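Local coordinates for DUF3822 family protein (Bacteroides thetaiotaomicron VPI-5482, PDB 3HRG) that is of unknown function but has the actin-like ATPase fold, so that nucleotide binding is conceivable though not established, at residues N210-E215 with I236-I241; I172-F177 with N186-M191; Y11-R16 with Y64-V69. All blocks are in the same frame, centred on the assembly; numbering follows the deposited sequence. Where two conformers were deposited one is given.

Interaction 1: residues N210-E215 with I236-I241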
loop_
_atom_site.group_PDB
_atom_site.type_symbol
_atom_site.label_atom_id
_atom_site.label_comp_id
_atom_site.label_asym_id
_atom_site.label_seq_id
_atom_site.Cartn_x
_atom_site.Cartn_y
_atom_site.Cartn_z
ATOM N N ASN A 210 -1.805 19.305 15.743
ATOM C CA ASN A 210 -2.718 20.088 16.571
ATOM C C ASN A 210 -3.986 19.267 16.798
ATOM O O ASN A 210 -4.686 18.901 15.843
ATOM C CB ASN A 210 -3.007 21.408 15.867
ATOM C CG ASN A 210 -3.817 22.335 16.699
ATOM O OD1 ASN A 210 -4.976 22.074 16.985
ATOM N ND2 ASN A 210 -3.223 23.460 17.075
ATOM N N GLN A 211 -4.279 18.973 18.057
ATOM C CA GLN A 211 -5.448 18.151 18.403
ATOM C C GLN A 211 -6.809 18.709 17.932
ATOM O O GLN A 211 -7.703 17.923 17.675
ATOM C CB GLN A 211 -5.497 17.857 19.899
ATOM C CG GLN A 211 -4.345 16.998 20.396
ATOM C CD GLN A 211 -4.474 16.733 21.875
ATOM O OE1 GLN A 211 -3.721 17.283 22.692
ATOM N NE2 GLN A 211 -5.484 15.968 22.241
ATOM N N GLU A 212 -6.923 20.028 17.788
ATOM C CA GLU A 212 -8.139 20.707 17.292
ATOM C C GLU A 212 -8.251 20.902 15.774
ATOM O O GLU A 212 -9.317 20.693 15.218
ATOM C CB GLU A 212 -8.261 22.119 17.961
ATOM C CG GLU A 212 -9.241 23.169 17.278
ATOM C CD GLU A 212 -10.731 22.752 17.251
ATOM O OE1 GLU A 212 -11.278 22.234 18.254
ATOM O OE2 GLU A 212 -11.377 22.963 16.209
ATOM N N ARG A 213 -7.164 21.356 15.149
ATOM C CA ARG A 213 -7.104 21.691 13.714
ATOM C C ARG A 213 -6.817 20.520 12.775
ATOM O O ARG A 213 -7.490 20.346 11.755
ATOM C CB ARG A 213 -5.984 22.727 13.489
ATOM C CG ARG A 213 -5.700 23.205 12.025
ATOM C CD ARG A 213 -4.346 23.949 11.983
ATOM N NE ARG A 213 -3.202 23.007 12.101
ATOM C CZ ARG A 213 -1.979 23.309 12.562
ATOM N NH1 ARG A 213 -1.697 24.525 13.027
ATOM N NH2 ARG A 213 -1.026 22.372 12.619
ATOM N N ASP A 214 -5.811 19.714 13.119
ATOM C CA ASP A 214 -5.356 18.628 12.214
ATOM C C ASP A 214 -6.292 17.424 12.140
ATOM O O ASP A 214 -7.074 17.196 13.036
ATOM C CB ASP A 214 -3.882 18.335 12.493
ATOM C CG ASP A 214 -3.022 19.580 12.340
ATOM O OD1 ASP A 214 -3.324 20.434 11.500
ATOM O OD2 ASP A 214 -2.018 19.721 13.044
ATOM N N GLU A 215 -6.156 16.639 11.072
ATOM C CA GLU A 215 -7.111 15.566 10.822
ATOM C C GLU A 215 -6.532 14.190 10.676
ATOM O O GLU A 215 -5.454 14.022 10.126
ATOM C CB GLU A 215 -7.921 15.885 9.535
ATOM C CG GLU A 215 -8.717 17.192 9.614
ATOM C CD GLU A 215 -9.529 17.536 8.355
ATOM O OE1 GLU A 215 -9.514 16.795 7.336
ATOM O OE2 GLU A 215 -10.193 18.583 8.397
ATOM N N ILE A 236 -8.221 13.314 19.345
ATOM C CA ILE A 236 -8.217 13.899 18.003
ATOM C C ILE A 236 -9.636 14.315 17.721
ATOM O O ILE A 236 -10.542 13.480 17.543
ATOM C CB ILE A 236 -7.707 12.923 16.977
ATOM C CG1 ILE A 236 -6.287 12.450 17.363
ATOM C CG2 ILE A 236 -7.739 13.594 15.575
ATOM C CD1 ILE A 236 -5.830 11.232 16.610
ATOM N N LEU A 237 -9.837 15.618 17.662
ATOM C CA LEU A 237 -11.180 16.138 17.478
ATOM C C LEU A 237 -11.727 16.005 16.046
ATOM O O LEU A 237 -12.936 16.049 15.884
ATOM C CB LEU A 237 -11.258 17.572 18.014
ATOM C CG LEU A 237 -10.846 17.716 19.505
ATOM C CD1 LEU A 237 -11.004 19.166 20.023
ATOM C CD2 LEU A 237 -11.617 16.739 20.403
ATOM N N GLN A 238 -10.867 15.831 15.042
ATOM C CA GLN A 238 -11.301 15.703 13.639
ATOM C C GLN A 238 -10.848 14.320 13.132
ATOM O O GLN A 238 -9.703 14.163 12.682
ATOM C CB GLN A 238 -10.703 16.822 12.751
ATOM C CG GLN A 238 -10.772 18.290 13.327
ATOM C CD GLN A 238 -12.138 18.757 13.721
ATOM O OE1 GLN A 238 -13.141 18.360 13.121
ATOM N NE2 GLN A 238 -12.197 19.674 14.724
ATOM N N VAL A 239 -11.707 13.314 13.303
ATOM C CA VAL A 239 -11.419 11.934 12.869
ATOM C C VAL A 239 -12.475 11.500 11.852
ATOM O O VAL A 239 -13.668 11.676 12.089
ATOM C CB VAL A 239 -11.420 10.910 14.028
ATOM C CG1 VAL A 239 -10.987 9.524 13.501
ATOM C CG2 VAL A 239 -10.499 11.330 15.143
ATOM N N PHE A 240 -12.037 10.955 10.726
ATOM C CA PHE A 240 -12.955 10.511 9.656
ATOM C C PHE A 240 -12.651 9.113 9.141
ATOM O O PHE A 240 -11.511 8.651 9.240
ATOM C CB PHE A 240 -12.839 11.450 8.456
ATOM C CG PHE A 240 -13.035 12.877 8.794
ATOM C CD1 PHE A 240 -14.300 13.428 8.810
ATOM C CD2 PHE A 240 -11.941 13.683 9.092
ATOM C CE1 PHE A 240 -14.488 14.772 9.150
ATOM C CE2 PHE A 240 -12.126 15.032 9.416
ATOM C CZ PHE A 240 -13.392 15.574 9.451
ATOM N N ILE A 241 -13.692 8.436 8.649
ATOM C CA ILE A 241 -13.568 7.133 8.013
ATOM C C ILE A 241 -13.659 7.470 6.548
ATOM O O ILE A 241 -14.686 8.007 6.094
ATOM C CB ILE A 241 -14.689 6.152 8.359
ATOM C CG1 ILE A 241 -14.764 5.931 9.865
ATOM C CG2 ILE A 241 -14.482 4.798 7.593
ATOM C CD1 ILE A 241 -13.569 5.353 10.410
HETATM O O HOH W 1 -8.367 16.970 15.337
#
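Two direct hydrogen bonds tie Leu237 and Gln238 to the turn at Gln211-Glu212. Leu237 N donates to Gln211 O at 3.1 Å, and the side-chain amide Gln238 NE2 reaches Glu212 O, also at 3.1 Å, with that oxygen close to the amide plane. Chi2 of Gln238 (-55°) bends the chain at CD, and NE2 then reaches that carbonyl. A water between the segments donates to Gln211 O at 2.6 Å and to Asp214 O, and accepts from Gln238 N, so Gln211 O takes both a direct bond from Leu237 N and one from the water, which also links Asp214 O to Gln238 N. The turn itself is an Asx motif: Asn210 OD1 accepts from Glu212 N and Arg213 N on opposite faces of its plane. Behind it, Arg213 grips Asp214 side-on, NE to OD1 at 2.6 Å and NH2 to OD2. These loops lead into strands 215-220 and 239-241, parallel neighbours at the edge of a mixed sheet. Glu215 CG packs on Gln238 CB at 3.7 Å. Glu215 CD comes obliquely to Phe240 CE2 at 3.8 Å, while Glu215 OE1 is hydrogen-bonded to His217 NE2. Both exposed, Leu237 and Glu212 meet with CD1 3.6 Å from OE1.

Interaction 2: residues I172-F177 with N186-M191; sequences IDIYCF and NSFECM
Asp173 and Ser187 face each other as a non-hydrogen-bonded pair of the antiparallel hairpin 171-178/181-189, and their side chains make the link that the backbone leaves out at this position. From Ser187 CB, which sits 3.2 Å from Asp173 OD1, the chain runs to OG, placed anti to the backbone N (chi1 -178°). There OG donates to Asp173 OD1 at 2.6 Å, nearly in line with the C-O bond, and also passes 3.4 Å from Ile172 O. The other carboxylate oxygen, Asp173 OD2, is taken by a salt bridge from Arg168.

The flanking pairs, Ile172 with Phe188 and Ile174 with Asn186, are hydrogen-bonded in both directions; Ile174 N to Asn186 O, at 2.8 Å, is almost straight (175°). Their side chains lie on the other face of the sheet from Asp173 and Ser187. Ile174 CD1 meets Phe188 CE1 at 3.8 Å, the two side chains crossing at about a right angle, and Ile172 CG2 touches Cys190 SG at 3.5 Å. Helix 193-206 covers this side, with Tyr199 stacked on Phe188.

The contact therefore separates two chemistries: a largely apolar face, where Ile172, Ile174 and Phe188 lie under helix 193-206, and on the other the buried Asp173-Ser187 pair, whose carboxylate has each oxygen engaged, with an unidentified ligand about 5 Å from the Ser187 side chain.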
loop_
_atom_site.group_PDB
_atom_site.type_symbol
_atom_site.label_atom_id
_atom_site.label_comp_id
_atom_site.label_asym_id
_atom_site.label_seq_id
_atom_site.Cartn_x
_atom_site.Cartn_y
_atom_site.Cartn_z
ATOM N N ILE A 172 -0.507 -1.181 10.869
ATOM C CA ILE A 172 -1.118 0.094 10.498
ATOM C C ILE A 172 -0.023 0.890 9.738
ATOM O O ILE A 172 1.128 0.952 10.196
ATOM C CB ILE A 172 -1.695 0.810 11.726
ATOM C CG1 ILE A 172 -2.628 1.952 11.303
ATOM C CG2 ILE A 172 -0.550 1.241 12.712
ATOM C CD1 ILE A 172 -3.536 2.447 12.428
ATOM N N ASP A 173 -0.357 1.360 8.538
ATOM C CA ASP A 173 0.537 2.146 7.681
ATOM C C ASP A 173 0.094 3.590 7.855
ATOM O O ASP A 173 -1.104 3.895 7.674
ATOM C CB ASP A 173 0.434 1.697 6.202
ATOM C CG ASP A 173 0.732 0.203 5.995
ATOM O OD1 ASP A 173 1.487 -0.382 6.791
ATOM O OD2 ASP A 173 0.181 -0.417 5.031
ATOM N N ILE A 174 1.017 4.459 8.266
ATOM C CA ILE A 174 0.713 5.858 8.565
ATOM C C ILE A 174 1.460 6.785 7.613
ATOM O O ILE A 174 2.683 6.671 7.463
ATOM C CB ILE A 174 1.033 6.200 10.014
ATOM C CG1 ILE A 174 0.278 5.272 10.971
ATOM C CG2 ILE A 174 0.731 7.687 10.324
ATOM C CD1 ILE A 174 0.578 5.500 12.443
ATOM N N TYR A 175 0.708 7.707 7.012
ATOM C CA TYR A 175 1.203 8.663 6.011
ATOM C C TYR A 175 0.729 10.055 6.421
ATOM O O TYR A 175 -0.483 10.333 6.446
ATOM C CB TYR A 175 0.686 8.321 4.624
ATOM C CG TYR A 175 0.919 6.876 4.246
ATOM C CD1 TYR A 175 2.154 6.446 3.765
ATOM C CD2 TYR A 175 -0.085 5.931 4.416
ATOM C CE1 TYR A 175 2.381 5.089 3.419
ATOM C CE2 TYR A 175 0.111 4.574 4.042
ATOM C CZ TYR A 175 1.353 4.170 3.574
ATOM O OH TYR A 175 1.567 2.849 3.257
ATOM N N CYS A 176 1.675 10.940 6.717
ATOM C CA CYS A 176 1.345 12.285 7.200
ATOM C C CYS A 176 1.762 13.370 6.223
ATOM O O CYS A 176 2.846 13.291 5.645
ATOM C CB CYS A 176 1.995 12.542 8.570
ATOM S SG CYS A 176 1.403 11.412 9.807
ATOM N N PHE A 177 0.919 14.413 6.110
ATOM C CA PHE A 177 1.141 15.477 5.143
ATOM C C PHE A 177 0.839 16.880 5.596
ATOM O O PHE A 177 -0.017 17.097 6.445
ATOM C CB PHE A 177 0.219 15.271 3.922
ATOM C CG PHE A 177 0.481 14.024 3.165
ATOM C CD1 PHE A 177 -0.129 12.827 3.539
ATOM C CD2 PHE A 177 1.359 14.024 2.090
ATOM C CE1 PHE A 177 0.125 11.665 2.801
ATOM C CE2 PHE A 177 1.594 12.884 1.372
ATOM C CZ PHE A 177 0.997 11.713 1.722
ATOM N N ASN A 186 5.445 5.475 7.681
ATOM C CA ASN A 186 5.967 4.296 8.386
ATOM C C ASN A 186 4.833 3.334 8.717
ATOM O O ASN A 186 3.655 3.685 8.656
ATOM C CB ASN A 186 6.758 4.661 9.657
ATOM C CG ASN A 186 7.627 3.500 10.150
ATOM O OD1 ASN A 186 8.132 2.735 9.351
ATOM N ND2 ASN A 186 7.781 3.363 11.455
ATOM N N SER A 187 5.217 2.107 9.007
ATOM C CA SER A 187 4.279 1.070 9.336
ATOM C C SER A 187 4.655 0.471 10.680
ATOM O O SER A 187 5.853 0.318 10.976
ATOM C CB SER A 187 4.283 0.015 8.272
ATOM O OG SER A 187 3.327 -0.991 8.547
ATOM N N PHE A 188 3.640 0.131 11.471
ATOM C CA PHE A 188 3.843 -0.430 12.804
ATOM C C PHE A 188 3.023 -1.696 12.975
ATOM O O PHE A 188 1.811 -1.740 12.655
ATOM C CB PHE A 188 3.434 0.588 13.874
ATOM C CG PHE A 188 4.073 1.950 13.716
ATOM C CD1 PHE A 188 3.528 2.897 12.849
ATOM C CD2 PHE A 188 5.217 2.293 14.443
ATOM C CE1 PHE A 188 4.116 4.179 12.697
ATOM C CE2 PHE A 188 5.811 3.566 14.298
ATOM C CZ PHE A 188 5.257 4.509 13.422
ATOM N N GLU A 189 3.674 -2.712 13.524
ATOM C CA GLU A 189 3.044 -3.983 13.770
ATOM C C GLU A 189 2.050 -3.801 14.911
ATOM O O GLU A 189 2.397 -3.272 15.982
ATOM C CB GLU A 189 4.074 -5.030 14.150
ATOM C CG GLU A 189 3.502 -6.436 14.272
ATOM C CD GLU A 189 4.557 -7.522 14.416
ATOM O OE1 GLU A 189 5.781 -7.240 14.317
ATOM O OE2 GLU A 189 4.141 -8.676 14.621
ATOM N N CYS A 190 0.806 -4.185 14.658
ATOM C CA CYS A 190 -0.225 -4.113 15.652
ATOM C C CYS A 190 -1.418 -4.873 15.121
ATOM O O CYS A 190 -1.704 -4.838 13.922
ATOM C CB CYS A 190 -0.592 -2.683 16.056
ATOM S SG CYS A 190 -0.908 -1.479 14.868
HETATM N N MSE A 191 -2.040 -5.586 16.064
HETATM C CA MSE A 191 -3.134 -6.520 15.859
HETATM C C MSE A 191 -4.491 -6.057 16.425
HETATM O O MSE A 191 -5.553 -6.493 15.947
HETATM C CB MSE A 191 -2.820 -7.820 16.642
HETATM C CG MSE A 191 -1.318 -8.301 16.898
HETATM SE SE MSE A 191 -0.136 -9.145 15.537
HETATM C CE MSE A 191 0.343 -7.580 14.529
#

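Interaction 3: residues Y11-R16 with Y64-V69; sequences YTLSIR and YSYKRV. With EDO (1,2-ethanediol), chain C.
The Tyr66 ring carries Leu13 on one face and the carbonyl oxygen of Tyr11 at its edge. Leu13 CB stands 4.0 Å from the ring centroid and only 15° off the normal, a CH-pi contact. Leu13 CG, anti to the backbone N (chi1 176°), carries CD2 of the same leucine to Tyr66 CD2 and CE2 on the rim, and the two side chains cross at a slant. Tyr11 O lies near the ring plane, 3.5 Å from Tyr66 CB. At the far end of the ring, the hydroxyl is hydrogen-bonded to Phe61 O.

That same Tyr11 O accepts from Lys67 N at 2.8 Å, and weakly from Arg68 N. One step on, Leu13 N donates to Arg68 O at 2.9 Å. Arg68 thus turns both its backbone N and O toward the strand, the pattern of a parallel pair, though its N bond is weak and Lys67 N makes the stronger one. CA-H...O contacts, such as Val69 CA to Leu13 O at 3.3 Å, fill the intervals. On one side of the sheet Thr12 and Arg68 lie alongside each other, pointing the same way, with Thr12 OG1 3.7 Å from Arg68 CB. On the other, Leu13 and Ile15 meet Val69, and Tyr135 adds to the packing on Leu13 and Val69. A 1,2-ethanediol, probably from the crystallisation liquor, donates from O2 to Tyr66 O and rests its C2 on Val69 CG2.

Strands 12-17 and 68-73 are thus parallel neighbours inside a mixed five-stranded sheet of order 3-2-1-4-5, the arrangement characteristic of the actin-like ATPase fold.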
loop_
_atom_site.group_PDB
_atom_site.type_symbol
_atom_site.label_atom_id
_atom_site.label_comp_id
_atom_site.label_asym_id
_atom_site.label_seq_id
_atom_site.Cartn_x
_atom_site.Cartn_y
_atom_site.Cartn_z
ATOM N N TYR A 11 -4.949 -4.374 -22.074
ATOM C CA TYR A 11 -5.325 -4.057 -20.715
ATOM C C TYR A 11 -4.195 -4.216 -19.697
ATOM O O TYR A 11 -3.179 -4.859 -19.968
ATOM C CB TYR A 11 -6.539 -4.876 -20.278
ATOM C CG TYR A 11 -7.748 -4.842 -21.190
ATOM C CD1 TYR A 11 -8.033 -3.746 -22.007
ATOM C CD2 TYR A 11 -8.662 -5.880 -21.170
ATOM C CE1 TYR A 11 -9.178 -3.732 -22.834
ATOM C CE2 TYR A 11 -9.825 -5.869 -21.976
ATOM C CZ TYR A 11 -10.073 -4.785 -22.800
ATOM O OH TYR A 11 -11.206 -4.785 -23.611
ATOM N N THR A 12 -4.424 -3.596 -18.543
ATOM C CA THR A 12 -3.459 -3.580 -17.454
ATOM C C THR A 12 -3.993 -4.439 -16.324
ATOM O O THR A 12 -5.119 -4.246 -15.890
ATOM C CB THR A 12 -3.188 -2.132 -16.961
ATOM O OG1 THR A 12 -2.589 -1.374 -18.005
ATOM C CG2 THR A 12 -2.227 -2.092 -15.738
ATOM N N LEU A 13 -3.189 -5.395 -15.878
ATOM C CA LEU A 13 -3.517 -6.244 -14.741
ATOM C C LEU A 13 -2.795 -5.682 -13.525
ATOM O O LEU A 13 -1.591 -5.487 -13.588
ATOM C CB LEU A 13 -2.993 -7.653 -14.960
ATOM C CG LEU A 13 -3.153 -8.695 -13.841
ATOM C CD1 LEU A 13 -4.644 -8.898 -13.560
ATOM C CD2 LEU A 13 -2.441 -9.990 -14.216
ATOM N N SER A 14 -3.506 -5.475 -12.424
ATOM C CA SER A 14 -2.875 -4.995 -11.178
ATOM C C SER A 14 -3.133 -6.054 -10.134
ATOM O O SER A 14 -4.259 -6.564 -10.016
ATOM C CB SER A 14 -3.380 -3.641 -10.742
ATOM O OG SER A 14 -3.071 -2.660 -11.702
ATOM N N ILE A 15 -2.068 -6.411 -9.428
ATOM C CA ILE A 15 -2.075 -7.455 -8.428
ATOM C C ILE A 15 -1.604 -6.914 -7.110
ATOM O O ILE A 15 -0.501 -6.348 -7.053
ATOM C CB ILE A 15 -1.094 -8.594 -8.813
ATOM C CG1 ILE A 15 -1.470 -9.252 -10.162
ATOM C CG2 ILE A 15 -1.071 -9.693 -7.736
ATOM C CD1 ILE A 15 -0.480 -10.286 -10.664
ATOM N N ARG A 16 -2.409 -7.086 -6.052
ATOM C CA ARG A 16 -2.018 -6.658 -4.703
ATOM C C ARG A 16 -1.779 -7.905 -3.880
ATOM O O ARG A 16 -2.694 -8.741 -3.759
ATOM C CB ARG A 16 -3.081 -5.808 -4.002
ATOM C CG ARG A 16 -2.694 -5.463 -2.535
ATOM C CD ARG A 16 -3.649 -4.492 -1.882
ATOM N NE ARG A 16 -5.035 -4.958 -1.889
ATOM C CZ ARG A 16 -5.638 -5.554 -0.860
ATOM N NH1 ARG A 16 -5.005 -5.730 0.294
ATOM N NH2 ARG A 16 -6.897 -5.933 -0.974
ATOM N N TYR A 64 -3.398 -15.124 -19.219
ATOM C CA TYR A 64 -3.610 -14.325 -20.452
ATOM C C TYR A 64 -2.470 -13.292 -20.552
ATOM O O TYR A 64 -1.809 -12.985 -19.548
ATOM C CB TYR A 64 -4.995 -13.611 -20.414
ATOM C CG TYR A 64 -6.215 -14.439 -20.820
ATOM C CD1 TYR A 64 -6.854 -15.307 -19.928
ATOM C CD2 TYR A 64 -6.734 -14.356 -22.131
ATOM C CE1 TYR A 64 -7.943 -16.118 -20.328
ATOM C CE2 TYR A 64 -7.835 -15.125 -22.544
ATOM C CZ TYR A 64 -8.440 -15.994 -21.631
ATOM O OH TYR A 64 -9.517 -16.736 -22.058
ATOM N N SER A 65 -2.220 -12.762 -21.745
ATOM C CA SER A 65 -1.200 -11.723 -21.908
ATOM C C SER A 65 -1.830 -10.351 -21.751
ATOM O O SER A 65 -2.842 -10.059 -22.373
ATOM C CB SER A 65 -0.533 -11.811 -23.266
ATOM O OG SER A 65 0.067 -13.086 -23.382
ATOM N N TYR A 66 -1.211 -9.521 -20.913
ATOM C CA TYR A 66 -1.654 -8.150 -20.645
ATOM C C TYR A 66 -0.659 -7.152 -21.200
ATOM O O TYR A 66 0.482 -7.499 -21.447
ATOM C CB TYR A 66 -1.857 -7.940 -19.143
ATOM C CG TYR A 66 -2.970 -8.815 -18.647
ATOM C CD1 TYR A 66 -4.298 -8.410 -18.774
ATOM C CD2 TYR A 66 -2.720 -10.086 -18.127
ATOM C CE1 TYR A 66 -5.362 -9.250 -18.351
ATOM C CE2 TYR A 66 -3.770 -10.932 -17.726
ATOM C CZ TYR A 66 -5.075 -10.515 -17.835
ATOM O OH TYR A 66 -6.133 -11.328 -17.439
ATOM N N LYS A 67 -1.124 -5.941 -21.465
ATOM C CA LYS A 67 -0.248 -4.881 -21.952
ATOM C C LYS A 67 0.745 -4.501 -20.860
ATOM O O LYS A 67 1.916 -4.266 -21.150
ATOM C CB LYS A 67 -1.032 -3.611 -22.312
ATOM C CG LYS A 67 -0.156 -2.536 -22.969
ATOM C CD LYS A 67 -0.970 -1.317 -23.295
ATOM C CE LYS A 67 -0.135 -0.197 -23.931
ATOM N NZ LYS A 67 0.307 -0.562 -25.313
ATOM N N ARG A 68 0.259 -4.482 -19.623
ATOM C CA ARG A 68 1.057 -4.097 -18.468
ATOM C C ARG A 68 0.600 -4.842 -17.232
ATOM O O ARG A 68 -0.591 -5.146 -17.085
ATOM C CB ARG A 68 0.935 -2.594 -18.227
ATOM C CG ARG A 68 1.634 -2.111 -16.959
ATOM C CD ARG A 68 1.624 -0.622 -16.800
ATOM N NE ARG A 68 2.360 0.060 -17.858
ATOM C CZ ARG A 68 2.714 1.334 -17.781
ATOM N NH1 ARG A 68 2.422 2.020 -16.685
ATOM N NH2 ARG A 68 3.379 1.908 -18.774
ATOM N N VAL A 69 1.558 -5.156 -16.377
ATOM C CA VAL A 69 1.294 -5.826 -15.125
ATOM C C VAL A 69 1.975 -5.072 -13.991
ATOM O O VAL A 69 3.214 -4.941 -13.998
ATOM C CB VAL A 69 1.783 -7.277 -15.103
ATOM C CG1 VAL A 69 1.436 -7.890 -13.703
ATOM C CG2 VAL A 69 1.164 -8.084 -16.246
HETATM C C1 EDO C . 4.995 -7.999 -18.698
HETATM O O1 EDO C . 5.670 -9.233 -18.400
HETATM C C2 EDO C . 3.495 -8.106 -18.572
HETATM O O2 EDO C . 2.893 -8.157 -19.873
#

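Along the chain, interaction 3 closes first, then interaction 2, then interaction 1. The last two share one mixed five-stranded sheet, with centres 17 Å apart and nearest atoms about 7 Å apart: interaction 2 sits at the hairpin edge formed by strand 181-189, interaction 1 at the N-terminal ends of strands 215-220 and 239-241, toward the other edge. Interaction 3 belongs to a second sheet with the same strand order, on the opposite side of the chain's centre, its centre 28 Å from interaction 2 and 38 Å from interaction 1. Two sheets of matching topology, one after the other in sequence, fit the duplicated architecture of actin-like ATPases.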